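Local coordinates for enoyl-[acyl-carrier-protein] reductase [FMN] (Thermotoga maritima, PDB 5GVJ) that binds FMN and probably catalyses the NADH-dependent reduction of enoyl-[acyl-carrier-protein], at residues E14-L18 / I294-L298; F68-L74 / V91-G97. The protein carries 1 engineered substitution. All coordinates share one frame; numbering follows the deposited sequence.

Both contacts are buried and both reach the parallel sheet of a TIM-barrel fold, but at different levels of its architecture. Interaction 2 lies within the barrel wall: strands 68-73 and 93-97, neighbours joined through helix 79-88, are knit by backbone hydrogen bonds and packed by apolar side chains on the helix-facing side, with an Asn-Thr pair on the other. Interaction 1 is on the outer side of the wall, where helix 290-309, late in the chain, lays aliphatic branches on the beginning of the first strand, 17-18, without one hydrogen bond crossing. The centres of interactions 1 and 2 are about 20 Å apart. Directional bonding thus holds strand to strand, while methyl and ring contacts hold helix to strand.

Interaction 1: E14-L18 / I294-L298; sequences EHPIL and IEDIL
ND1 of His-15 lies 3.4 Å from a methyl group, CD2 of Leu-298, and no hydrogen bond joins the two segments. The imidazole is instead held between carbon groups. Over one face stands CG2 of Ile-294, a CH-pi contact 3.9 Å from the ring centroid and 27° off the normal, lying nearest the CD2 side of the ring; over the opposite face lies CG of the adjacent Glu-14. Leu-298 divides its two methyls, CD2 resting obliquely against ND1 and CE1 of His-15 while CD1 touches CD1 of Ile-17 at 3.6 Å. Ile-17 reaches the helix because its CG1 branch runs extended, with chi2 174°, which brings its CD1 up against the helix, 3.8 Å from CG2 of Ile-297. CG2 of Ile-294 is slightly farther from this CD1, at 4.2 Å. Phe-196 touches both Ile-17 and Ile-294, and Met-179 of helix 176-185 adjoins Ile-297. The segment before and into barrel strand 17-18 is thereby joined to helix 290-309, on the outer side of the TIM barrel. Between these two segments aliphatic branches and one ring do the joining, and the fit rests on complementary shape and burial rather than on directional bonds.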
loop_
_atom_site.group_PDB
_atom_site.type_symbol
_atom_site.label_atom_id
_atom_site.label_comp_id
_atom_site.label_asym_id
_atom_site.label_seq_id
_atom_site.Cartn_x
_atom_site.Cartn_y
_atom_site.Cartn_z
ATOM N N GLU A 14 -23.174 8.831 -9.353
ATOM C CA GLU A 14 -22.579 8.899 -10.676
ATOM C C GLU A 14 -21.139 8.393 -10.670
ATOM O O GLU A 14 -20.709 7.739 -11.627
ATOM C CB GLU A 14 -22.652 10.342 -11.182
ATOM C CG GLU A 14 -22.139 10.565 -12.581
ATOM C CD GLU A 14 -22.294 12.011 -13.043
ATOM O OE1 GLU A 14 -22.663 12.879 -12.217
ATOM O OE2 GLU A 14 -22.046 12.273 -14.239
ATOM N N HIS A 15 -20.374 8.689 -9.613
ATOM C CA HIS A 15 -18.958 8.361 -9.643
ATOM C C HIS A 15 -18.600 7.458 -8.469
ATOM O O HIS A 15 -19.133 7.634 -7.372
ATOM C CB HIS A 15 -18.060 9.613 -9.582
ATOM C CG HIS A 15 -18.458 10.698 -10.530
ATOM N ND1 HIS A 15 -18.443 10.532 -11.896
ATOM C CD2 HIS A 15 -18.880 11.967 -10.306
ATOM C CE1 HIS A 15 -18.844 11.651 -12.476
ATOM N NE2 HIS A 15 -19.113 12.536 -11.534
ATOM N N PRO A 16 -17.676 6.501 -8.663
ATOM C CA PRO A 16 -17.317 5.547 -7.596
ATOM C C PRO A 16 -16.291 6.129 -6.627
ATOM O O PRO A 16 -15.212 5.570 -6.416
ATOM C CB PRO A 16 -16.754 4.369 -8.401
ATOM C CG PRO A 16 -16.023 5.091 -9.549
ATOM C CD PRO A 16 -16.947 6.239 -9.915
ATOM N N ILE A 17 -16.625 7.280 -6.046
ATOM C CA ILE A 17 -15.697 8.088 -5.266
ATOM C C ILE A 17 -16.402 8.534 -3.992
ATOM O O ILE A 17 -17.461 9.167 -4.063
ATOM C CB ILE A 17 -15.201 9.299 -6.076
ATOM C CG1 ILE A 17 -14.439 8.816 -7.322
ATOM C CG2 ILE A 17 -14.325 10.201 -5.220
ATOM C CD1 ILE A 17 -14.027 9.954 -8.280
ATOM N N LEU A 18 -15.841 8.178 -2.831
ATOM C CA LEU A 18 -16.355 8.630 -1.542
ATOM C C LEU A 18 -15.356 9.577 -0.890
ATOM O O LEU A 18 -14.149 9.448 -1.089
ATOM C CB LEU A 18 -16.616 7.466 -0.563
ATOM C CG LEU A 18 -17.236 6.117 -0.928
ATOM C CD1 LEU A 18 -17.691 5.382 0.351
ATOM C CD2 LEU A 18 -18.336 6.194 -1.952
ATOM N N ILE A 294 -12.722 15.635 -8.832
ATOM C CA ILE A 294 -13.399 14.487 -9.428
ATOM C C ILE A 294 -13.124 14.414 -10.925
ATOM O O ILE A 294 -12.945 13.323 -11.477
ATOM C CB ILE A 294 -14.908 14.542 -9.112
ATOM C CG1 ILE A 294 -15.129 14.380 -7.603
ATOM C CG2 ILE A 294 -15.679 13.462 -9.906
ATOM C CD1 ILE A 294 -16.550 14.605 -7.140
ATOM N N GLU A 295 -13.076 15.568 -11.612
ATOM C CA GLU A 295 -12.736 15.572 -13.037
ATOM C C GLU A 295 -11.336 15.012 -13.283
ATOM O O GLU A 295 -11.121 14.220 -14.211
ATOM C CB GLU A 295 -12.818 16.989 -13.609
ATOM C CG GLU A 295 -14.225 17.517 -13.781
ATOM C CD GLU A 295 -14.251 19.026 -13.951
ATOM O OE1 GLU A 295 -13.223 19.605 -14.387
ATOM O OE2 GLU A 295 -15.302 19.633 -13.632
ATOM N N ASP A 296 -10.359 15.457 -12.495
ATOM C CA ASP A 296 -8.982 15.008 -12.708
ATOM C C ASP A 296 -8.826 13.520 -12.392
ATOM O O ASP A 296 -8.056 12.817 -13.064
ATOM C CB ASP A 296 -8.021 15.827 -11.849
ATOM C CG ASP A 296 -8.011 17.303 -12.214
ATOM O OD1 ASP A 296 -8.403 17.669 -13.350
ATOM O OD2 ASP A 296 -7.592 18.093 -11.347
ATOM N N ILE A 297 -9.515 13.035 -11.348
ATOM C CA ILE A 297 -9.474 11.602 -11.024
ATOM C C ILE A 297 -9.921 10.782 -12.223
ATOM O O ILE A 297 -9.253 9.827 -12.639
ATOM C CB ILE A 297 -10.362 11.274 -9.809
ATOM C CG1 ILE A 297 -9.916 11.949 -8.512
ATOM C CG2 ILE A 297 -10.475 9.754 -9.621
ATOM C CD1 ILE A 297 -8.477 12.146 -8.401
ATOM N N LEU A 298 -11.088 11.123 -12.765
ATOM C CA LEU A 298 -11.680 10.337 -13.840
ATOM C C LEU A 298 -10.807 10.364 -15.085
ATOM O O LEU A 298 -10.636 9.342 -15.763
ATOM C CB LEU A 298 -13.085 10.868 -14.142
ATOM C CG LEU A 298 -14.271 10.306 -13.342
ATOM C CD1 LEU A 298 -13.908 9.935 -11.924
ATOM C CD2 LEU A 298 -15.449 11.286 -13.333
#

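Interaction 2: F68-L74 / V91-G97; sequences FGVNIIL and VPVVTFG
Phe-68 and Pro-92 meet at the N-terminal ends of the two parallel strands of a beta-alpha-beta unit of the TIM barrel, 68-73 and 93-97, with helix 79-88 between them in the chain. CD of Pro-92 sits over the Phe-68 ring, 3.8 Å from its centroid. Were Phe-68 an alanine, CD of Pro-92 would probably lose this aromatic face and a gap would open beside Ile-57 and Leu-60 of helix 50-63. Further along, the pairing is regular: Val-70 N to Val-93 O, Thr-95 N to Val-70 O, Ile-72 N to Thr-95 O and Gly-97 N to Ile-72 O. Packing is close in the middle, on the helix-facing side of Val-70, Ile-72 and Phe-96, where CB of Ile-72 lies 4.0 Å from CD1 of Phe-96; CD2 of Leu-74 approaches the same ring obliquely, 3.5 Å from CD1. Both ends are less enclosed: Pro-92 at one, Ile-73, Leu-74 and Gly-97 at the other are partly exposed, yet Leu-74 N still donates a hydrogen bond to Gly-97 O at 3.0 Å. On the opposite face, near the FMN-binding residues Gly-21 and Gln-191, chi1 of 180° swings the Asn-71 amide opposite its own nitrogen and places OD1 where Thr-95 OG1 donates to it at 2.8 Å, in the carbonyl plane on a lone pair.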
loop_
_atom_site.group_PDB
_atom_site.type_symbol
_atom_site.label_atom_id
_atom_site.label_comp_id
_atom_site.label_asym_id
_atom_site.label_seq_id
_atom_site.Cartn_x
_atom_site.Cartn_y
_atom_site.Cartn_z
ATOM N N PHE A 68 -26.062 10.519 0.001
ATOM C CA PHE A 68 -25.021 10.920 0.929
ATOM C C PHE A 68 -24.958 9.865 2.018
ATOM O O PHE A 68 -25.887 9.071 2.186
ATOM C CB PHE A 68 -25.309 12.300 1.532
ATOM C CG PHE A 68 -26.546 12.324 2.392
ATOM C CD1 PHE A 68 -27.798 12.463 1.816
ATOM C CD2 PHE A 68 -26.457 12.166 3.773
ATOM C CE1 PHE A 68 -28.936 12.465 2.602
ATOM C CE2 PHE A 68 -27.597 12.167 4.562
ATOM C CZ PHE A 68 -28.831 12.316 3.976
ATOM N N GLY A 69 -23.856 9.863 2.760
ATOM C CA GLY A 69 -23.685 8.953 3.868
ATOM C C GLY A 69 -23.490 9.685 5.182
ATOM O O GLY A 69 -23.241 10.899 5.232
ATOM N N VAL A 70 -23.642 8.921 6.261
ATOM C CA VAL A 70 -23.275 9.335 7.608
ATOM C C VAL A 70 -22.326 8.282 8.163
ATOM O O VAL A 70 -22.642 7.085 8.142
ATOM C CB VAL A 70 -24.496 9.482 8.533
ATOM C CG1 VAL A 70 -24.028 9.674 9.969
ATOM C CG2 VAL A 70 -25.377 10.659 8.093
ATOM N N ASN A 71 -21.174 8.724 8.654
ATOM C CA ASN A 71 -20.232 7.845 9.332
ATOM C C ASN A 71 -20.482 7.879 10.834
ATOM O O ASN A 71 -20.514 8.950 11.442
ATOM C CB ASN A 71 -18.789 8.254 9.033
ATOM C CG ASN A 71 -17.781 7.359 9.729
ATOM O OD1 ASN A 71 -17.710 6.157 9.453
ATOM N ND2 ASN A 71 -17.008 7.934 10.642
ATOM N N ILE A 72 -20.633 6.703 11.431
ATOM C CA ILE A 72 -20.906 6.569 12.856
ATOM C C ILE A 72 -19.719 5.871 13.505
ATOM O O ILE A 72 -19.265 4.829 13.014
ATOM C CB ILE A 72 -22.211 5.787 13.091
ATOM C CG1 ILE A 72 -23.404 6.638 12.637
ATOM C CG2 ILE A 72 -22.337 5.361 14.551
ATOM C CD1 ILE A 72 -24.718 5.946 12.755
ATOM N N ILE A 73 -19.209 6.447 14.592
ATOM C CA ILE A 73 -18.128 5.837 15.363
ATOM C C ILE A 73 -18.732 4.952 16.450
ATOM O O ILE A 73 -19.447 5.439 17.334
ATOM C CB ILE A 73 -17.206 6.898 15.978
ATOM C CG1 ILE A 73 -16.617 7.788 14.885
ATOM C CG2 ILE A 73 -16.096 6.215 16.761
ATOM C CD1 ILE A 73 -15.811 7.023 13.870
ATOM N N LEU A 74 -18.410 3.658 16.401
ATOM C CA LEU A 74 -19.087 2.678 17.245
ATOM C C LEU A 74 -18.818 2.900 18.727
ATOM O O LEU A 74 -19.665 2.560 19.560
ATOM C CB LEU A 74 -18.662 1.271 16.838
ATOM C CG LEU A 74 -19.194 0.812 15.480
ATOM C CD1 LEU A 74 -18.421 -0.401 15.003
ATOM C CD2 LEU A 74 -20.694 0.507 15.547
ATOM N N VAL A 91 -31.546 8.232 6.052
ATOM C CA VAL A 91 -30.180 8.376 5.524
ATOM C C VAL A 91 -29.885 7.239 4.546
ATOM O O VAL A 91 -30.049 6.054 4.900
ATOM C CB VAL A 91 -29.170 8.397 6.676
ATOM C CG1 VAL A 91 -27.768 8.229 6.157
ATOM C CG2 VAL A 91 -29.297 9.721 7.446
ATOM N N PRO A 92 -29.482 7.524 3.307
ATOM C CA PRO A 92 -29.377 6.438 2.317
ATOM C C PRO A 92 -28.231 5.478 2.586
ATOM O O PRO A 92 -28.342 4.300 2.229
ATOM C CB PRO A 92 -29.172 7.178 0.985
ATOM C CG PRO A 92 -29.450 8.597 1.256
ATOM C CD PRO A 92 -29.225 8.844 2.711
ATOM N N VAL A 93 -27.138 5.943 3.190
ATOM C CA VAL A 93 -25.904 5.168 3.331
ATOM C C VAL A 93 -25.321 5.441 4.709
ATOM O O VAL A 93 -25.209 6.600 5.117
ATOM C CB VAL A 93 -24.863 5.527 2.251
ATOM C CG1 VAL A 93 -23.617 4.634 2.403
ATOM C CG2 VAL A 93 -25.462 5.413 0.855
ATOM N N VAL A 94 -24.949 4.385 5.431
ATOM C CA VAL A 94 -24.276 4.542 6.716
ATOM C C VAL A 94 -22.976 3.751 6.689
ATOM O O VAL A 94 -22.975 2.559 6.356
ATOM C CB VAL A 94 -25.168 4.122 7.900
ATOM C CG1 VAL A 94 -24.384 4.175 9.211
ATOM C CG2 VAL A 94 -26.372 5.070 7.993
ATOM N N THR A 95 -21.870 4.424 7.000
ATOM C CA THR A 95 -20.587 3.773 7.222
ATOM C C THR A 95 -20.328 3.726 8.718
ATOM O O THR A 95 -20.889 4.508 9.489
ATOM C CB THR A 95 -19.423 4.494 6.515
ATOM O OG1 THR A 95 -19.175 5.770 7.113
ATOM C CG2 THR A 95 -19.690 4.673 5.028
ATOM N N PHE A 96 -19.477 2.782 9.123
ATOM C CA PHE A 96 -19.127 2.597 10.522
ATOM C C PHE A 96 -17.618 2.573 10.672
ATOM O O PHE A 96 -16.898 2.119 9.779
ATOM C CB PHE A 96 -19.697 1.291 11.090
ATOM C CG PHE A 96 -21.174 1.319 11.324
ATOM C CD1 PHE A 96 -21.694 1.866 12.485
ATOM C CD2 PHE A 96 -22.048 0.779 10.391
ATOM C CE1 PHE A 96 -23.061 1.880 12.714
ATOM C CE2 PHE A 96 -23.406 0.793 10.608
ATOM C CZ PHE A 96 -23.916 1.342 11.778
ATOM N N GLY A 97 -17.140 3.063 11.816
ATOM C CA GLY A 97 -15.747 2.927 12.166
ATOM C C GLY A 97 -15.593 2.426 13.589
ATOM O O GLY A 97 -16.510 2.509 14.410
#